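Local structure of translocated intimin receptor Tir (Escherichia coli, 2ZQK) at residues A62-Q65 / A66-N69; T8-A11 / T12-L16; A49-E52 / E53-K56; F21-P24 / D25-K28. The protein acts as the host-membrane receptor for bacterial intimin and triggers actin pedestals inside the host cell, this chain being its extracellular intimin-binding domain. All coordinates share one frame; numbering follows the deposited sequence.

Contact 1 of 4, residues A62-Q65 / A66-N69; sequences AKQQ and AIEN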
loop_
_atom_site.group_PDB
_atom_site.type_symbol
_atom_site.label_atom_id
_atom_site.label_comp_id
_atom_site.label_asym_id
_atom_site.label_seq_id
_atom_site.Cartn_x
_atom_site.Cartn_y
_atom_site.Cartn_z
ATOM N N ALA B 62 35.082 -30.067 -6.747
ATOM C CA ALA B 62 36.269 -29.438 -6.203
ATOM C C ALA B 62 37.258 -30.532 -5.839
ATOM O O ALA B 62 38.418 -30.483 -6.238
ATOM C CB ALA B 62 35.910 -28.638 -4.980
ATOM N N LYS B 63 36.795 -31.526 -5.087
ATOM C CA LYS B 63 37.670 -32.622 -4.685
ATOM C C LYS B 63 38.240 -33.348 -5.896
ATOM O O LYS B 63 39.433 -33.621 -5.952
ATOM C CB LYS B 63 36.923 -33.624 -3.801
ATOM C CG LYS B 63 37.848 -34.632 -3.117
ATOM C CD LYS B 63 37.089 -35.637 -2.272
ATOM C CE LYS B 63 36.276 -36.578 -3.145
ATOM N NZ LYS B 63 35.571 -37.598 -2.329
ATOM N N GLN B 64 37.389 -33.665 -6.866
ATOM C CA GLN B 64 37.851 -34.352 -8.063
ATOM C C GLN B 64 38.845 -33.481 -8.797
ATOM O O GLN B 64 39.806 -33.984 -9.365
ATOM C CB GLN B 64 36.687 -34.679 -8.998
ATOM C CG GLN B 64 36.447 -36.169 -9.175
ATOM C CD GLN B 64 37.699 -36.918 -9.594
ATOM O OE1 GLN B 64 38.276 -36.657 -10.653
ATOM N NE2 GLN B 64 38.126 -37.856 -8.760
ATOM N N GLN B 65 38.618 -32.171 -8.771
ATOM C CA GLN B 65 39.511 -31.243 -9.453
ATOM C C GLN B 65 40.896 -31.255 -8.822
ATOM O O GLN B 65 41.903 -31.323 -9.518
ATOM C CB GLN B 65 38.933 -29.831 -9.420
ATOM C CG GLN B 65 39.573 -28.876 -10.416
ATOM C CD GLN B 65 38.662 -27.703 -10.760
ATOM O OE1 GLN B 65 37.532 -27.891 -11.219
ATOM N NE2 GLN B 65 39.153 -26.487 -10.543
ATOM N N ALA B 66 40.944 -31.202 -7.498
ATOM C CA ALA B 66 42.221 -31.216 -6.801
ATOM C C ALA B 66 42.953 -32.526 -7.079
ATOM O O ALA B 66 44.168 -32.535 -7.290
ATOM C CB ALA B 66 42.003 -31.045 -5.306
ATOM N N ILE B 67 42.212 -33.630 -7.080
ATOM C CA ILE B 67 42.803 -34.937 -7.333
ATOM C C ILE B 67 43.454 -35.004 -8.714
ATOM O O ILE B 67 44.483 -35.658 -8.902
ATOM C CB ILE B 67 41.750 -36.042 -7.194
ATOM C CG1 ILE B 67 41.332 -36.140 -5.728
ATOM C CG2 ILE B 67 42.297 -37.362 -7.710
ATOM C CD1 ILE B 67 40.327 -37.224 -5.437
ATOM N N GLU B 68 42.851 -34.332 -9.686
ATOM C CA GLU B 68 43.419 -34.313 -11.021
ATOM C C GLU B 68 44.579 -33.327 -10.995
ATOM O O GLU B 68 44.595 -32.337 -11.729
ATOM C CB GLU B 68 42.369 -33.886 -12.044
ATOM C CG GLU B 68 41.413 -34.999 -12.408
ATOM C CD GLU B 68 40.316 -34.553 -13.356
ATOM O OE1 GLU B 68 40.630 -33.906 -14.381
ATOM O OE2 GLU B 68 39.137 -34.862 -13.076
ATOM N N ASN B 69 45.530 -33.612 -10.110
ATOM C CA ASN B 69 46.745 -32.820 -9.908
ATOM C C ASN B 69 47.631 -33.634 -8.972
ATOM O O ASN B 69 47.391 -33.562 -7.739
ATOM C CB ASN B 69 46.437 -31.462 -9.263
ATOM C CG ASN B 69 45.567 -30.567 -10.142
ATOM O OD1 ASN B 69 45.949 -30.190 -11.254
ATOM N ND2 ASN B 69 44.386 -30.222 -9.638
#
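Ile67 folds back over the preceding helical turn, its CG1 lying 3.2 Å from Lys63 O. This branch stands anti to the carbonyl carbon of Ile67 and beside its backbone N (chi1 -68°), a setting that sends CG1 and CD1 backwards along the helix. CD1 ends 4.3 Å from Lys63 CG, so the aliphatic part of the lysine meets a methyl group and the ammonium can remain in solvent, where it has a long, weak pairing with Glu60. The far end of Gln64 also comes close to the isoleucine. A bend at its second torsion (chi2 -53°) turns this glutamine towards the Glu68 carboxylate, the two planes being 40° apart. All this takes place at the C-terminal end of helix 45-67. The backbone bonds from Ala66 N to Ala62 O (2.9 Å) and from Ile67 N to Lys63 O (3.0 Å) keep the helical pattern, whereas Glu68 N divides itself between Gln64 O at 3.1 Å and, weakly, Gln65 O. Glu68 then leaves helical geometry, its backbone angles fitting an inverse gamma turn, though Asn69 N is placed doubtfully. Gln65 contributes mainly through its backbone and CB, its long polar chain running outwards at a surface position that suits glutamine. Beyond the turn, Asn69 reaches back to the helix end, where its ND2 makes a weak bond, 3.3 Å, to Ala66 O.

Contact 2 of 4, residues T8-A11 / T12-L16; sequences TETA and TRDQL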
loop_
_atom_site.group_PDB
_atom_site.type_symbol
_atom_site.label_atom_id
_atom_site.label_comp_id
_atom_site.label_asym_id
_atom_site.label_seq_id
_atom_site.Cartn_x
_atom_site.Cartn_y
_atom_site.Cartn_z
ATOM N N THR B 8 33.972 -25.211 -0.566
ATOM C CA THR B 8 33.246 -25.082 -1.823
ATOM C C THR B 8 31.771 -25.346 -1.641
ATOM O O THR B 8 30.939 -24.544 -2.054
ATOM C CB THR B 8 33.764 -26.057 -2.881
ATOM O OG1 THR B 8 35.130 -25.747 -3.171
ATOM C CG2 THR B 8 32.923 -25.959 -4.165
ATOM N N GLU B 9 31.452 -26.482 -1.035
ATOM C CA GLU B 9 30.066 -26.832 -0.802
ATOM C C GLU B 9 29.326 -25.754 -0.003
ATOM O O GLU B 9 28.313 -25.216 -0.465
ATOM C CB GLU B 9 29.984 -28.166 -0.071
ATOM C CG GLU B 9 28.645 -28.402 0.590
ATOM C CD GLU B 9 28.558 -29.751 1.245
ATOM O OE1 GLU B 9 29.549 -30.152 1.890
ATOM O OE2 GLU B 9 27.499 -30.403 1.123
ATOM N N THR B 10 29.831 -25.440 1.190
ATOM C CA THR B 10 29.206 -24.437 2.044
ATOM C C THR B 10 29.030 -23.093 1.333
ATOM O O THR B 10 27.940 -22.530 1.343
ATOM C CB THR B 10 30.019 -24.246 3.351
ATOM O OG1 THR B 10 30.001 -25.470 4.096
ATOM C CG2 THR B 10 29.417 -23.143 4.212
ATOM N N ALA B 11 30.087 -22.582 0.712
ATOM C CA ALA B 11 29.993 -21.308 0.006
ATOM C C ALA B 11 28.875 -21.407 -1.009
ATOM O O ALA B 11 27.998 -20.543 -1.055
ATOM C CB ALA B 11 31.299 -20.986 -0.700
ATOM N N THR B 12 28.914 -22.460 -1.825
ATOM C CA THR B 12 27.893 -22.689 -2.837
ATOM C C THR B 12 26.505 -22.662 -2.198
ATOM O O THR B 12 25.636 -21.884 -2.611
ATOM C CB THR B 12 28.094 -24.042 -3.537
ATOM O OG1 THR B 12 29.303 -24.008 -4.299
ATOM C CG2 THR B 12 26.937 -24.341 -4.472
ATOM N N ARG B 13 26.295 -23.505 -1.188
ATOM C CA ARG B 13 25.011 -23.553 -0.491
ATOM C C ARG B 13 24.511 -22.163 -0.104
ATOM O O ARG B 13 23.331 -21.858 -0.275
ATOM C CB ARG B 13 25.128 -24.402 0.763
ATOM C CG ARG B 13 23.966 -24.242 1.724
ATOM C CD ARG B 13 23.249 -25.559 1.887
ATOM N NE ARG B 13 24.210 -26.652 1.957
ATOM C CZ ARG B 13 25.117 -26.787 2.918
ATOM N NH1 ARG B 13 25.180 -25.901 3.903
ATOM N NH2 ARG B 13 25.979 -27.793 2.876
ATOM N N ASP B 14 25.405 -21.331 0.432
ATOM C CA ASP B 14 25.039 -19.972 0.829
ATOM C C ASP B 14 24.575 -19.193 -0.379
ATOM O O ASP B 14 23.522 -18.573 -0.362
ATOM C CB ASP B 14 26.223 -19.215 1.444
ATOM C CG ASP B 14 26.566 -19.680 2.852
ATOM O OD1 ASP B 14 25.646 -20.070 3.611
ATOM O OD2 ASP B 14 27.767 -19.629 3.203
ATOM N N GLN B 15 25.375 -19.239 -1.431
ATOM C CA GLN B 15 25.072 -18.527 -2.656
ATOM C C GLN B 15 23.744 -18.942 -3.280
ATOM O O GLN B 15 22.910 -18.094 -3.608
ATOM C CB GLN B 15 26.189 -18.746 -3.652
ATOM C CG GLN B 15 25.993 -18.023 -4.945
ATOM C CD GLN B 15 26.725 -18.711 -6.065
ATOM O OE1 GLN B 15 27.945 -18.910 -5.997
ATOM N NE2 GLN B 15 25.987 -19.097 -7.104
ATOM N N LEU B 16 23.544 -20.244 -3.448
ATOM C CA LEU B 16 22.299 -20.731 -4.032
ATOM C C LEU B 16 21.102 -20.410 -3.148
ATOM O O LEU B 16 20.022 -20.084 -3.651
ATOM C CB LEU B 16 22.381 -22.232 -4.281
ATOM C CG LEU B 16 23.318 -22.611 -5.437
ATOM C CD1 LEU B 16 23.757 -24.059 -5.293
ATOM C CD2 LEU B 16 22.621 -22.379 -6.778
#
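Thr12 carries its hydroxyl beside its own backbone N and anti to its carbonyl carbon (chi1 -67°), which turns OG1 back along the helix to donate to Thr8 O at 2.8 Å. The same carbonyl oxygen receives Thr12 N at 2.9 Å, and the two donors come from opposite faces of the carbonyl plane. A threonine within a helix can thus satisfy its hydroxyl on the preceding turn, while its methyl is left for packing. One residue further on, Glu9 and Arg13 repeat the i to i+4 spacing, and both send CG away from the backbone N, so their chains run side by side in one direction. Bends at the second and third torsions of Arg13 then bring NH2 round to Glu9 OE2, 3.5 Å away. The carboxylate oxygen sits at the guanidinium edge, in its plane, although the two flat groups are turned 64° apart; this salt bridge is long, and NH2 also rests 3.6 Å from Glu9 CG. Both pairs belong to helix 7-21, one arm of the helical hairpin of the intimin-binding domain. Thr8, Glu9, Thr12 and Leu16 meet the other arm, helix 45-67, from which Glu52 offers Arg13 NE a second, weak ionic partner. Asp14 and Gln15 face the second subunit, where they pack on Asp14 of that copy. Asp14 stands alongside Thr10, with OD2 4.0 Å from Thr10 CG2, and Lys18 of the second subunit lies at long ion-pair range, probably easing the charge of this buried aspartate.

Contact 3 of 4, residues A49-E52 / E53-K56; sequences ANIE and EQAK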
loop_
_atom_site.group_PDB
_atom_site.type_symbol
_atom_site.label_atom_id
_atom_site.label_comp_id
_atom_site.label_asym_id
_atom_site.label_seq_id
_atom_site.Cartn_x
_atom_site.Cartn_y
_atom_site.Cartn_z
ATOM N N ALA B 49 16.091 -28.986 -0.739
ATOM C CA ALA B 49 16.588 -30.283 -1.196
ATOM C C ALA B 49 17.397 -30.183 -2.480
ATOM O O ALA B 49 18.494 -30.736 -2.570
ATOM C CB ALA B 49 15.446 -31.233 -1.400
ATOM N N ASN B 50 16.859 -29.481 -3.472
ATOM C CA ASN B 50 17.550 -29.331 -4.748
ATOM C C ASN B 50 18.855 -28.565 -4.594
ATOM O O ASN B 50 19.844 -28.901 -5.234
ATOM C CB ASN B 50 16.648 -28.642 -5.781
ATOM C CG ASN B 50 17.263 -28.614 -7.178
ATOM O OD1 ASN B 50 18.085 -27.748 -7.492
ATOM N ND2 ASN B 50 16.876 -29.570 -8.018
ATOM N N ILE B 51 18.868 -27.539 -3.750
ATOM C CA ILE B 51 20.091 -26.775 -3.534
ATOM C C ILE B 51 21.137 -27.694 -2.901
ATOM O O ILE B 51 22.287 -27.774 -3.359
ATOM C CB ILE B 51 19.847 -25.587 -2.587
ATOM C CG1 ILE B 51 18.957 -24.551 -3.275
ATOM C CG2 ILE B 51 21.168 -24.979 -2.159
ATOM C CD1 ILE B 51 18.535 -23.421 -2.379
ATOM N N GLU B 52 20.721 -28.395 -1.851
ATOM C CA GLU B 52 21.594 -29.313 -1.127
ATOM C C GLU B 52 22.447 -30.184 -2.054
ATOM O O GLU B 52 23.637 -30.391 -1.802
ATOM C CB GLU B 52 20.747 -30.200 -0.218
ATOM C CG GLU B 52 21.528 -30.848 0.889
ATOM C CD GLU B 52 22.335 -29.838 1.669
ATOM O OE1 GLU B 52 21.754 -28.809 2.087
ATOM O OE2 GLU B 52 23.548 -30.074 1.860
ATOM N N GLU B 53 21.830 -30.698 -3.117
ATOM C CA GLU B 53 22.528 -31.535 -4.086
ATOM C C GLU B 53 23.560 -30.723 -4.829
ATOM O O GLU B 53 24.711 -31.137 -4.932
ATOM C CB GLU B 53 21.544 -32.138 -5.089
ATOM C CG GLU B 53 20.578 -33.097 -4.447
ATOM C CD GLU B 53 21.309 -34.116 -3.617
ATOM O OE1 GLU B 53 21.986 -34.987 -4.204
ATOM O OE2 GLU B 53 21.224 -34.026 -2.374
ATOM N N GLN B 54 23.136 -29.573 -5.357
ATOM C CA GLN B 54 24.023 -28.669 -6.088
ATOM C C GLN B 54 25.248 -28.360 -5.232
ATOM O O GLN B 54 26.387 -28.449 -5.702
ATOM C CB GLN B 54 23.295 -27.367 -6.422
ATOM C CG GLN B 54 22.364 -27.445 -7.613
ATOM C CD GLN B 54 21.679 -26.119 -7.897
ATOM O OE1 GLN B 54 20.717 -25.738 -7.218
ATOM N NE2 GLN B 54 22.182 -25.401 -8.896
ATOM N N ALA B 55 25.004 -27.988 -3.976
ATOM C CA ALA B 55 26.087 -27.699 -3.050
ATOM C C ALA B 55 27.070 -28.887 -3.019
ATOM O O ALA B 55 28.284 -28.703 -3.089
ATOM C CB ALA B 55 25.519 -27.445 -1.666
ATOM N N LYS B 56 26.541 -30.104 -2.928
ATOM C CA LYS B 56 27.384 -31.293 -2.894
ATOM C C LYS B 56 28.131 -31.548 -4.193
ATOM O O LYS B 56 29.249 -32.053 -4.170
ATOM C CB LYS B 56 26.562 -32.547 -2.580
ATOM C CG LYS B 56 25.878 -32.578 -1.233
ATOM C CD LYS B 56 25.678 -34.022 -0.794
ATOM C CE LYS B 56 24.577 -34.163 0.239
ATOM N NZ LYS B 56 23.230 -34.098 -0.403
#
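Glu53 begins the turn above Ala49, with its CG 3.7 Å from Ala49 O and its N making only a weak bond to that oxygen. A bend at chi2 (-51°) folds its carboxylate across the helix surface, where OE2 forms a salt bridge of 2.8 Å with Lys56 NZ. Gln54 follows; its CG lies 3.8 Å from Asn50 O, and its amide comes beside that of Asn50, the planes 66° apart. Amides suit this largely exposed flank, where the Gln54 chain can still touch Leu16. Ala55 points back into the turn: its N bonds to Ile51 O at 2.8 Å, and its CB is 3.5 Å from Glu52 O. A methyl group is all the side chain it brings to this buried position. Lys56 passes over Glu52, its CG 3.2 Å from Glu52 O, and a turn at chi4 (78°) leads the ammonium back to Glu53. NZ remains 4.6 Å from Glu52 OE2, too far for a contact, though the opposite charges probably still attract. This part of helix 45-67 presents Ile51, Gln54, Ala55 and Lys56 to helix 7-21: the first two lie on Leu16, Ala55 on Arg13 and Lys56 on Glu9, while Glu52 reaches Arg13 weakly.

Contact 4 of 4, residues F21-P24 / D25-K28; sequences FQNP and DNQK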
loop_
_atom_site.group_PDB
_atom_site.type_symbol
_atom_site.label_atom_id
_atom_site.label_comp_id
_atom_site.label_asym_id
_atom_site.label_seq_id
_atom_site.Cartn_x
_atom_site.Cartn_y
_atom_site.Cartn_z
ATOM N N PHE B 21 16.226 -17.005 -2.558
ATOM C CA PHE B 21 15.323 -16.188 -1.766
ATOM C C PHE B 21 14.928 -14.970 -2.567
ATOM O O PHE B 21 13.893 -14.359 -2.304
ATOM C CB PHE B 21 15.993 -15.690 -0.494
ATOM C CG PHE B 21 15.675 -16.483 0.718
ATOM C CD1 PHE B 21 16.364 -17.654 1.000
ATOM C CD2 PHE B 21 14.726 -16.031 1.618
ATOM C CE1 PHE B 21 16.113 -18.365 2.180
ATOM C CE2 PHE B 21 14.465 -16.735 2.798
ATOM C CZ PHE B 21 15.161 -17.902 3.079
ATOM N N GLN B 22 15.773 -14.605 -3.529
ATOM C CA GLN B 22 15.538 -13.418 -4.341
ATOM C C GLN B 22 14.359 -13.577 -5.263
ATOM O O GLN B 22 13.861 -12.610 -5.825
ATOM C CB GLN B 22 16.819 -13.043 -5.075
ATOM C CG GLN B 22 17.892 -12.642 -4.068
ATOM C CD GLN B 22 19.276 -12.521 -4.660
ATOM O OE1 GLN B 22 19.700 -13.353 -5.469
ATOM N NE2 GLN B 22 20.007 -11.497 -4.238
ATOM N N ASN B 23 13.902 -14.814 -5.385
ATOM C CA ASN B 23 12.726 -15.145 -6.175
ATOM C C ASN B 23 11.701 -15.475 -5.107
ATOM O O ASN B 23 11.680 -16.583 -4.565
ATOM C CB ASN B 23 12.989 -16.368 -7.036
ATOM C CG ASN B 23 11.766 -16.807 -7.786
ATOM O OD1 ASN B 23 11.843 -17.670 -8.662
ATOM N ND2 ASN B 23 10.619 -16.218 -7.449
ATOM N N PRO B 24 10.828 -14.522 -4.791
ATOM C CA PRO B 24 9.807 -14.713 -3.763
ATOM C C PRO B 24 8.893 -15.929 -3.963
ATOM O O PRO B 24 8.003 -16.195 -3.150
ATOM C CB PRO B 24 9.068 -13.366 -3.770
ATOM C CG PRO B 24 9.093 -12.989 -5.200
ATOM C CD PRO B 24 10.492 -13.381 -5.658
ATOM N N ASP B 25 9.120 -16.678 -5.034
ATOM C CA ASP B 25 8.305 -17.852 -5.305
ATOM C C ASP B 25 8.841 -19.110 -4.635
ATOM O O ASP B 25 8.107 -20.081 -4.495
ATOM C CB ASP B 25 8.176 -18.069 -6.817
ATOM C CG ASP B 25 7.161 -17.126 -7.460
ATOM O OD1 ASP B 25 5.945 -17.339 -7.265
ATOM O OD2 ASP B 25 7.572 -16.168 -8.151
ATOM N N ASN B 26 10.113 -19.100 -4.222
ATOM C CA ASN B 26 10.712 -20.266 -3.553
ATOM C C ASN B 26 10.578 -20.094 -2.044
ATOM O O ASN B 26 11.218 -20.798 -1.267
ATOM C CB ASN B 26 12.211 -20.398 -3.855
ATOM C CG ASN B 26 12.532 -20.390 -5.333
ATOM O OD1 ASN B 26 11.823 -20.980 -6.147
ATOM N ND2 ASN B 26 13.635 -19.735 -5.686
ATOM N N GLN B 27 9.730 -19.167 -1.629
ATOM C CA GLN B 27 9.597 -18.880 -0.215
ATOM C C GLN B 27 8.325 -19.324 0.445
ATOM O O GLN B 27 7.234 -19.011 -0.041
ATOM C CB GLN B 27 9.747 -17.380 -0.003
ATOM C CG GLN B 27 10.633 -17.007 1.160
ATOM C CD GLN B 27 10.896 -15.528 1.202
ATOM O OE1 GLN B 27 11.229 -14.911 0.181
ATOM N NE2 GLN B 27 10.760 -14.942 2.386
ATOM N N LYS B 28 8.465 -20.048 1.558
ATOM C CA LYS B 28 7.302 -20.494 2.313
ATOM C C LYS B 28 6.786 -19.195 2.886
ATOM O O LYS B 28 7.560 -18.267 3.127
ATOM C CB LYS B 28 7.680 -21.465 3.438
ATOM C CG LYS B 28 8.055 -22.870 2.966
ATOM C CD LYS B 28 8.148 -23.837 4.146
ATOM C CE LYS B 28 8.241 -25.288 3.669
ATOM N NZ LYS B 28 7.787 -26.269 4.702
#
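A tight reversal between helix 7-21 and strand 27-31 brings Asn23 against Asp25 and Asn26, and Gln27 against Phe21. Asn26 N closes it with an almost straight bond of 3.0 Å to Asn23 O (175° at the hydrogen). The backbone of Pro24 and Asp25 fits a type I beta turn, and the residues suit it: proline already has the phi its place requires, asparagine is common at the first position and aspartate at the third. Asn23 holds CG anti to its backbone N (chi1 176°), so that ND2 reaches forward over the turn to Asp25 OD2 at 3.1 Å. The acceptor lies in the amide plane and uses its anti lone pair, with amide and carboxylate nearly perpendicular. Asn26 packs its ND2 3.7 Å from Asn23 CB, and that nitrogen donates to Ala20 O near the end of the helix, tying the turn to it. Further along, the Gln27 side chain crosses that of Phe21 at about a right angle, amide and ring planes 47° apart, with Gln27 CD 3.9 Å from Phe21 CD2. Both residues are buried in the dimer: the Phe21 ring stacks with Phe21 of the second subunit, and Gln27 NE2 bonds to Gln27 OE1 of that same subunit.

How the contacts relate
Along the chain the order is contact 2, contact 4, contact 3, contact 1. Contact 2 lies on helix 7-21, and contacts 3 and 1 lie on helix 45-67. Contact 4 is the turn from the first helix into strand 27-31 of the two-stranded antiparallel sheet. Contacts 2 and 3 are closest, with centres 9 Å apart, and face each other across the helical hairpin. Contact 1 is 20 Å from contact 3, centre to centre, and touches contact 2 where Ala62 CB meets Thr8 OG1 at 3.5 Å. Contact 4 lies about 34 Å from contact 1, centre to centre, on the opposite side of the chain's centre. Contacts 2 and 4 also meet the second subunit, so the first helix and the turn after it both contribute to the interface between the two copies.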